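Local coordinates for extracellular ligand-binding receptor (Desulfitobacterium hafniense, PDB 4Q6B), which probably serves as the substrate-binding receptor of an ABC transporter for branched-chain or related amino acids, binding leucine, at residues Met198-Ala207 / Ile223-Trp233. Residues are numbered along the deposited sequence; the frame is centred on the assembly and turned at random.
With LEU (leucine), chain B; EDO (1,2-ethanediol), chain G.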
HETATM    1  N   MSE A 198       0.994 -13.618 -27.040  1.00 20.79           N
HETATM    2  CA  MSE A 198       1.000 -12.735 -25.888  1.00 21.01           C
HETATM    3  C   MSE A 198       0.466 -11.360 -26.167  1.00 20.29           C
HETATM    4  O   MSE A 198       0.813 -10.756 -27.179  1.00 20.35           O
HETATM    5  CB  MSE A 198       2.426 -12.550 -25.333  1.00 17.30           C
HETATM    6  CG  MSE A 198       2.514 -11.469 -24.247  1.00 17.13           C
HETATM    7 SE   MSE A 198       4.414 -11.171 -23.723  0.73 23.69          SE
HETATM    8  CE  MSE A 198       5.073 -10.344 -25.373  1.00 19.85           C
ATOM      9  N   ASP A 199      -0.354 -10.835 -25.240  1.00 18.60           N
ATOM     10  CA  ASP A 199      -0.865  -9.467 -25.411  1.00 19.45           C
ATOM     11  C   ASP A 199      -0.613  -8.552 -24.227  1.00 20.37           C
ATOM     12  O   ASP A 199      -1.056  -7.403 -24.218  1.00 18.15           O
ATOM     13  CB  ASP A 199      -2.358  -9.467 -25.803  1.00 21.72           C
ATOM     14  CG  ASP A 199      -3.243 -10.160 -24.789  1.00 20.61           C
ATOM     15  OD1 ASP A 199      -4.210 -10.851 -25.224  1.00 24.56           O
ATOM     16  OD2 ASP A 199      -3.034 -10.005 -23.561  1.00 23.83           O
ATOM     17  N   GLY A 200       0.089  -9.043 -23.213  1.00 16.00           N
ATOM     18  CA  GLY A 200       0.406  -8.205 -22.068  1.00 18.20           C
ATOM     19  C   GLY A 200       1.278  -8.949 -21.096  1.00 18.45           C
ATOM     20  O   GLY A 200       1.282 -10.190 -21.078  1.00 17.50           O
ATOM     21  N   ILE A 201       1.991  -8.195 -20.264  1.00 13.71           N
ATOM     22  CA  ILE A 201       2.820  -8.755 -19.191  1.00 16.28           C
ATOM     23  C   ILE A 201       2.442  -8.159 -17.846  1.00 17.63           C
ATOM     24  O   ILE A 201       2.392  -6.913 -17.696  1.00 16.25           O
ATOM     25  CB  ILE A 201       4.318  -8.491 -19.445  1.00 14.95           C
ATOM     26  CG1 ILE A 201       4.734  -9.138 -20.741  1.00 17.60           C
ATOM     27  CG2 ILE A 201       5.168  -9.089 -18.320  1.00 17.65           C
ATOM     28  CD1 ILE A 201       6.114  -8.662 -21.297  1.00 18.28           C
ATOM     29  N   PHE A 202       2.190  -9.037 -16.873  1.00 14.33           N
ATOM     30  CA  PHE A 202       2.019  -8.611 -15.494  1.00 14.25           C
ATOM     31  C   PHE A 202       3.333  -8.844 -14.739  1.00 18.57           C
ATOM     32  O   PHE A 202       3.861  -9.950 -14.695  1.00 17.60           O
ATOM     33  CB  PHE A 202       0.918  -9.405 -14.832  1.00 13.04           C
ATOM     34  CG  PHE A 202       0.676  -8.998 -13.419  1.00 13.66           C
ATOM     35  CD1 PHE A 202       0.256  -7.732 -13.113  1.00 21.45           C
ATOM     36  CD2 PHE A 202       0.966  -9.880 -12.389  1.00 14.99           C
ATOM     37  CE1 PHE A 202       0.073  -7.338 -11.786  1.00 24.28           C
ATOM     38  CE2 PHE A 202       0.772  -9.506 -11.051  1.00 19.12           C
ATOM     39  CZ  PHE A 202       0.332  -8.228 -10.755  1.00 23.07           C
ATOM     40  N   ILE A 203       3.847  -7.775 -14.155  1.00 16.95           N
ATOM     41  CA  ILE A 203       5.086  -7.821 -13.415  1.00 18.45           C
ATOM     42  C   ILE A 203       4.769  -7.903 -11.921  1.00 22.51           C
ATOM     43  O   ILE A 203       4.327  -6.945 -11.319  1.00 23.10           O
ATOM     44  CB  ILE A 203       5.901  -6.556 -13.698  1.00 19.04           C
ATOM     45  CG1 ILE A 203       6.121  -6.399 -15.207  1.00 21.56           C
ATOM     46  CG2 ILE A 203       7.220  -6.577 -12.947  1.00 20.70           C
ATOM     47  CD1 ILE A 203       6.562  -5.016 -15.638  1.00 24.47           C
ATOM     48  N   ALA A 204       5.059  -9.056 -11.342  1.00 19.32           N
ATOM     49  CA  ALA A 204       4.792  -9.340  -9.945  1.00 22.44           C
ATOM     50  C   ALA A 204       6.118  -9.275  -9.208  1.00 27.70           C
ATOM     51  O   ALA A 204       6.448 -10.116  -8.398  1.00 37.39           O
ATOM     52  CB  ALA A 204       4.143 -10.691  -9.778  1.00 21.90           C
ATOM     53  N   LYS A 205       6.911  -8.310  -9.611  1.00 25.94           N
ATOM     54  CA  LYS A 205       8.163  -7.989  -8.989  1.00 22.07           C
ATOM     55  C   LYS A 205       8.026  -6.550  -8.540  1.00 28.14           C
ATOM     56  O   LYS A 205       7.426  -5.742  -9.227  1.00 27.48           O
ATOM     57  CB  LYS A 205       9.292  -8.076 -10.012  1.00 24.65           C
ATOM     58  CG  LYS A 205       9.894  -9.447 -10.215  1.00 30.84           C
ATOM     59  CD  LYS A 205      11.375  -9.340 -10.563  1.00 29.32           C
ATOM     60  CE  LYS A 205      12.194 -10.349  -9.781  1.00 39.72           C
ATOM     61  NZ  LYS A 205      12.576 -11.560 -10.567  1.00 43.62           N
ATOM     62  N   THR A 206       8.574  -6.229  -7.382  1.00 26.49           N
ATOM     63  CA  THR A 206       8.582  -4.852  -6.914  1.00 30.24           C
ATOM     64  C   THR A 206       9.518  -4.012  -7.773  1.00 27.08           C
ATOM     65  O   THR A 206      10.397  -4.542  -8.420  1.00 27.43           O
ATOM     66  CB  THR A 206       9.035  -4.747  -5.453  1.00 32.41           C
ATOM     67  OG1 THR A 206      10.384  -5.197  -5.347  1.00 32.68           O
ATOM     68  CG2 THR A 206       8.166  -5.595  -4.578  1.00 36.45           C
ATOM     69  N   ALA A 207       9.282  -2.710  -7.801  1.00 26.14           N
ATOM     70  CA  ALA A 207      10.047  -1.815  -8.643  1.00 26.39           C
ATOM     71  C   ALA A 207      11.514  -1.815  -8.252  1.00 26.21           C
ATOM     72  O   ALA A 207      12.370  -1.907  -9.110  1.00 25.72           O
ATOM     73  CB  ALA A 207       9.488  -0.409  -8.558  1.00 27.44           C
ATOM     74  N   ILE A 223       9.908  -4.911 -26.735  1.00 25.90           N
ATOM     75  CA  ILE A 223       8.651  -5.517 -26.359  1.00 25.05           C
ATOM     76  C   ILE A 223       7.533  -4.483 -26.425  1.00 27.93           C
ATOM     77  O   ILE A 223       7.619  -3.402 -25.817  1.00 27.45           O
ATOM     78  CB  ILE A 223       8.752  -6.158 -24.959  1.00 24.67           C
ATOM     79  CG1 ILE A 223       9.742  -7.323 -25.020  1.00 25.64           C
ATOM     80  CG2 ILE A 223       7.378  -6.595 -24.469  1.00 25.82           C
ATOM     81  CD1 ILE A 223       9.892  -8.072 -23.732  1.00 25.92           C
ATOM     82  N   GLU A 224       6.486  -4.801 -27.185  1.00 28.97           N
ATOM     83  CA  GLU A 224       5.510  -3.780 -27.560  1.00 37.22           C
ATOM     84  C   GLU A 224       4.278  -3.775 -26.637  1.00 31.82           C
ATOM     85  O   GLU A 224       3.587  -2.751 -26.486  1.00 31.72           O
ATOM     86  CB  GLU A 224       5.102  -4.002 -29.035  1.00 38.20           C
ATOM     87  CG  GLU A 224       4.281  -2.883 -29.655  1.00 38.82           C
ATOM     88  CD  GLU A 224       5.147  -1.705 -30.084  1.00 41.30           C
ATOM     89  OE1 GLU A 224       4.911  -0.575 -29.574  1.00 40.01           O
ATOM     90  OE2 GLU A 224       6.066  -1.912 -30.920  1.00 36.35           O
ATOM     91  N   VAL A 225       4.021  -4.915 -25.995  1.00 23.41           N
ATOM     92  CA  VAL A 225       2.748  -5.128 -25.324  1.00 20.57           C
ATOM     93  C   VAL A 225       2.620  -4.367 -24.011  1.00 20.97           C
ATOM     94  O   VAL A 225       3.636  -3.971 -23.436  1.00 22.46           O
ATOM     95  CB  VAL A 225       2.543  -6.614 -25.035  1.00 21.79           C
ATOM     96  CG1 VAL A 225       2.673  -7.397 -26.375  1.00 21.93           C
ATOM     97  CG2 VAL A 225       3.582  -7.114 -24.034  1.00 19.27           C
ATOM     98  N   PRO A 226       1.372  -4.115 -23.561  1.00 19.24           N
ATOM     99  CA  PRO A 226       1.222  -3.386 -22.295  1.00 20.14           C
ATOM    100  C   PRO A 226       1.889  -4.062 -21.120  1.00 20.84           C
ATOM    101  O   PRO A 226       1.870  -5.289 -21.018  1.00 20.22           O
ATOM    102  CB  PRO A 226      -0.285  -3.416 -22.064  1.00 20.86           C
ATOM    103  CG  PRO A 226      -0.858  -3.315 -23.474  1.00 21.54           C
ATOM    104  CD  PRO A 226       0.089  -4.195 -24.299  1.00 25.95           C
ATOM    105  N   LEU A 227       2.467  -3.250 -20.223  1.00 15.17           N
ATOM    106  CA  LEU A 227       3.093  -3.741 -18.997  1.00 14.20           C
ATOM    107  C   LEU A 227       2.214  -3.278 -17.832  1.00 18.23           C
ATOM    108  O   LEU A 227       1.709  -2.135 -17.835  1.00 17.27           O
ATOM    109  CB  LEU A 227       4.526  -3.191 -18.832  1.00 17.94           C
ATOM    110  CG  LEU A 227       5.464  -3.382 -20.034  1.00 22.22           C
ATOM    111  CD1 LEU A 227       6.848  -2.900 -19.665  1.00 23.21           C
ATOM    112  CD2 LEU A 227       5.523  -4.866 -20.414  1.00 21.46           C
ATOM    113  N   ILE A 228       2.014  -4.183 -16.877  1.00 15.32           N
ATOM    114  CA  ILE A 228       1.137  -3.926 -15.722  1.00 19.05           C
ATOM    115  C   ILE A 228       1.872  -4.325 -14.466  1.00 20.81           C
ATOM    116  O   ILE A 228       2.581  -5.354 -14.447  1.00 15.97           O
ATOM    117  CB  ILE A 228      -0.182  -4.763 -15.850  1.00 14.60           C
ATOM    118  CG1 ILE A 228      -0.939  -4.377 -17.119  1.00 19.06           C
ATOM    119  CG2 ILE A 228      -1.094  -4.527 -14.633  1.00 16.53           C
ATOM    120  CD1 ILE A 228      -0.813  -5.370 -18.250  1.00 22.73           C
ATOM    121  N   ALA A 229       1.723  -3.531 -13.399  1.00 16.53           N
ATOM    122  CA  ALA A 229       2.420  -3.817 -12.139  1.00 17.67           C
ATOM    123  C   ALA A 229       1.581  -3.362 -10.942  1.00 17.01           C
ATOM    124  O   ALA A 229       0.561  -2.676 -11.102  1.00 16.37           O
ATOM    125  CB  ALA A 229       3.782  -3.133 -12.131  1.00 17.88           C
ATOM    126  N   GLY A 230       2.037  -3.702  -9.737  1.00 17.48           N
ATOM    127  CA  GLY A 230       1.306  -3.354  -8.537  1.00 16.40           C
ATOM    128  C   GLY A 230       1.835  -2.180  -7.764  1.00 20.10           C
ATOM    129  O   GLY A 230       2.538  -1.337  -8.316  1.00 20.72           O
ATOM    130  N   ASN A 231       1.527  -2.089  -6.471  0.60 19.01           N
ATOM    131  CA  ASN A 231       1.664  -0.803  -5.800  0.60 20.44           C
ATOM    132  C   ASN A 231       3.068  -0.238  -5.538  0.60 22.45           C
ATOM    133  O   ASN A 231       3.193   0.977  -5.268  0.60 23.19           O
ATOM    134  CB  ASN A 231       0.871  -0.802  -4.483  0.60 24.56           C
ATOM    135  CG  ASN A 231       1.754  -1.043  -3.284  0.60 29.73           C
ATOM    136  OD1 ASN A 231       2.286  -2.134  -3.106  0.60 35.58           O
ATOM    137  ND2 ASN A 231       1.943  -0.020  -2.475  0.60 34.82           N
ATOM    138  N   SER A 232       4.116  -1.073  -5.562  1.00 21.70           N
ATOM    139  CA  SER A 232       5.450  -0.529  -5.317  1.00 21.79           C
ATOM    140  C   SER A 232       5.896   0.388  -6.467  1.00 25.64           C
ATOM    141  O   SER A 232       6.907   1.106  -6.366  1.00 31.08           O
ATOM    142  CB  SER A 232       6.472  -1.665  -5.143  1.00 26.94           C
ATOM    143  OG  SER A 232       6.418  -2.519  -6.264  1.00 27.08           O
ATOM    144  N   TRP A 233       5.142   0.353  -7.552  1.00 20.87           N
ATOM    145  CA  TRP A 233       5.477   1.121  -8.757  1.00 25.91           C
ATOM    146  C   TRP A 233       4.878   2.535  -8.713  1.00 32.78           C
ATOM    147  O   TRP A 233       5.196   3.369  -9.568  1.00 35.04           O
ATOM    148  CB  TRP A 233       5.031   0.371  -9.997  1.00 26.69           C
ATOM    149  CG  TRP A 233       5.821  -0.900 -10.224  1.00 22.78           C
ATOM    150  CD1 TRP A 233       5.721  -2.074  -9.526  1.00 23.76           C
ATOM    151  CD2 TRP A 233       6.781  -1.126 -11.253  1.00 24.40           C
ATOM    152  NE1 TRP A 233       6.592  -3.011 -10.046  1.00 23.62           N
ATOM    153  CE2 TRP A 233       7.253  -2.448 -11.107  1.00 23.70           C
ATOM    154  CE3 TRP A 233       7.318  -0.323 -12.261  1.00 25.99           C
ATOM    155  CZ2 TRP A 233       8.222  -2.997 -11.964  1.00 23.08           C
ATOM    156  CZ3 TRP A 233       8.280  -0.865 -13.093  1.00 29.21           C
ATOM    157  CH2 TRP A 233       8.720  -2.193 -12.933  1.00 28.61           C
TER
HETATM  158  N   LEU B 401       3.645  -2.886  -0.484  1.00 27.69           N
HETATM  159  CA  LEU B 401       5.032  -3.123  -0.068  1.00 26.83           C
HETATM  160  C   LEU B 401       5.097  -4.217   0.986  1.00 22.04           C
HETATM  161  O   LEU B 401       6.173  -4.627   1.402  1.00 21.18           O
HETATM  162  CB  LEU B 401       5.628  -1.826   0.478  1.00 23.66           C
HETATM  163  CG  LEU B 401       5.703  -0.915  -0.752  1.00 28.99           C
HETATM  164  CD1 LEU B 401       5.128   0.439  -0.455  1.00 35.42           C
HETATM  165  CD2 LEU B 401       7.097  -0.803  -1.354  1.00 26.01           C
HETATM  166  OXT LEU B 401       4.040  -4.721   1.391  1.00 21.01           O
HETATM  167  C1  EDO G 406       4.184  -6.401  -6.536  1.00 44.21           C
HETATM  168  O1  EDO G 406       5.307  -7.064  -5.925  1.00 50.61           O
HETATM  169  C2  EDO G 406       3.851  -5.107  -5.812  1.00 28.16           C
HETATM  170  O2  EDO G 406       4.623  -4.077  -6.362  1.00 26.23           O
HETATM  171  O   HOH W   1       4.183  -5.532  -9.120  1.00 24.03           O
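The indole of Trp233 is sandwiched between Ala207 CB, 3.9 Å over the centroid of its five-membered ring, and Ala229 CB, offset toward the rim of the opposite face. Trp233 lies just past a parallel beta-alpha-beta unit of the periplasmic-binding-protein fold (strand 200-204, helix 207-221, strand 227-229), to which Phe202 belongs. At the indole edge NE1 donates in the ring plane to Lys205 O (3.0 Å), and O2 of a 1,2-ethanediol is the other in-plane neighbour. Ile203 CG2 packs 3.8 Å from Trp233 CZ2. In Phe202, CG runs anti to the backbone N (chi1 -179°), bringing the ring edge onto Ile228 CG2; Phe162 stacks on this ring. Ile203 N makes a nearly straight 2.7 Å bond to Ile228 O, and on the face away from Phe202, Ile201 and Leu227 lie side by side. With an alanine at Trp233, Lys205 O would probably lose its indole donor and a gap would open between Ala207 and Ala229. Past Ile203 direct backbone pairing lapses, and a water bridges Ile203 O to Gly230 N. Strand 227-229 leads into the leucine pocket, which includes Asn231 and Ser232. Ser232 OG accepts a 3.3 Å hydrogen bond from Ala207 N, just past the N-cap residue Thr206.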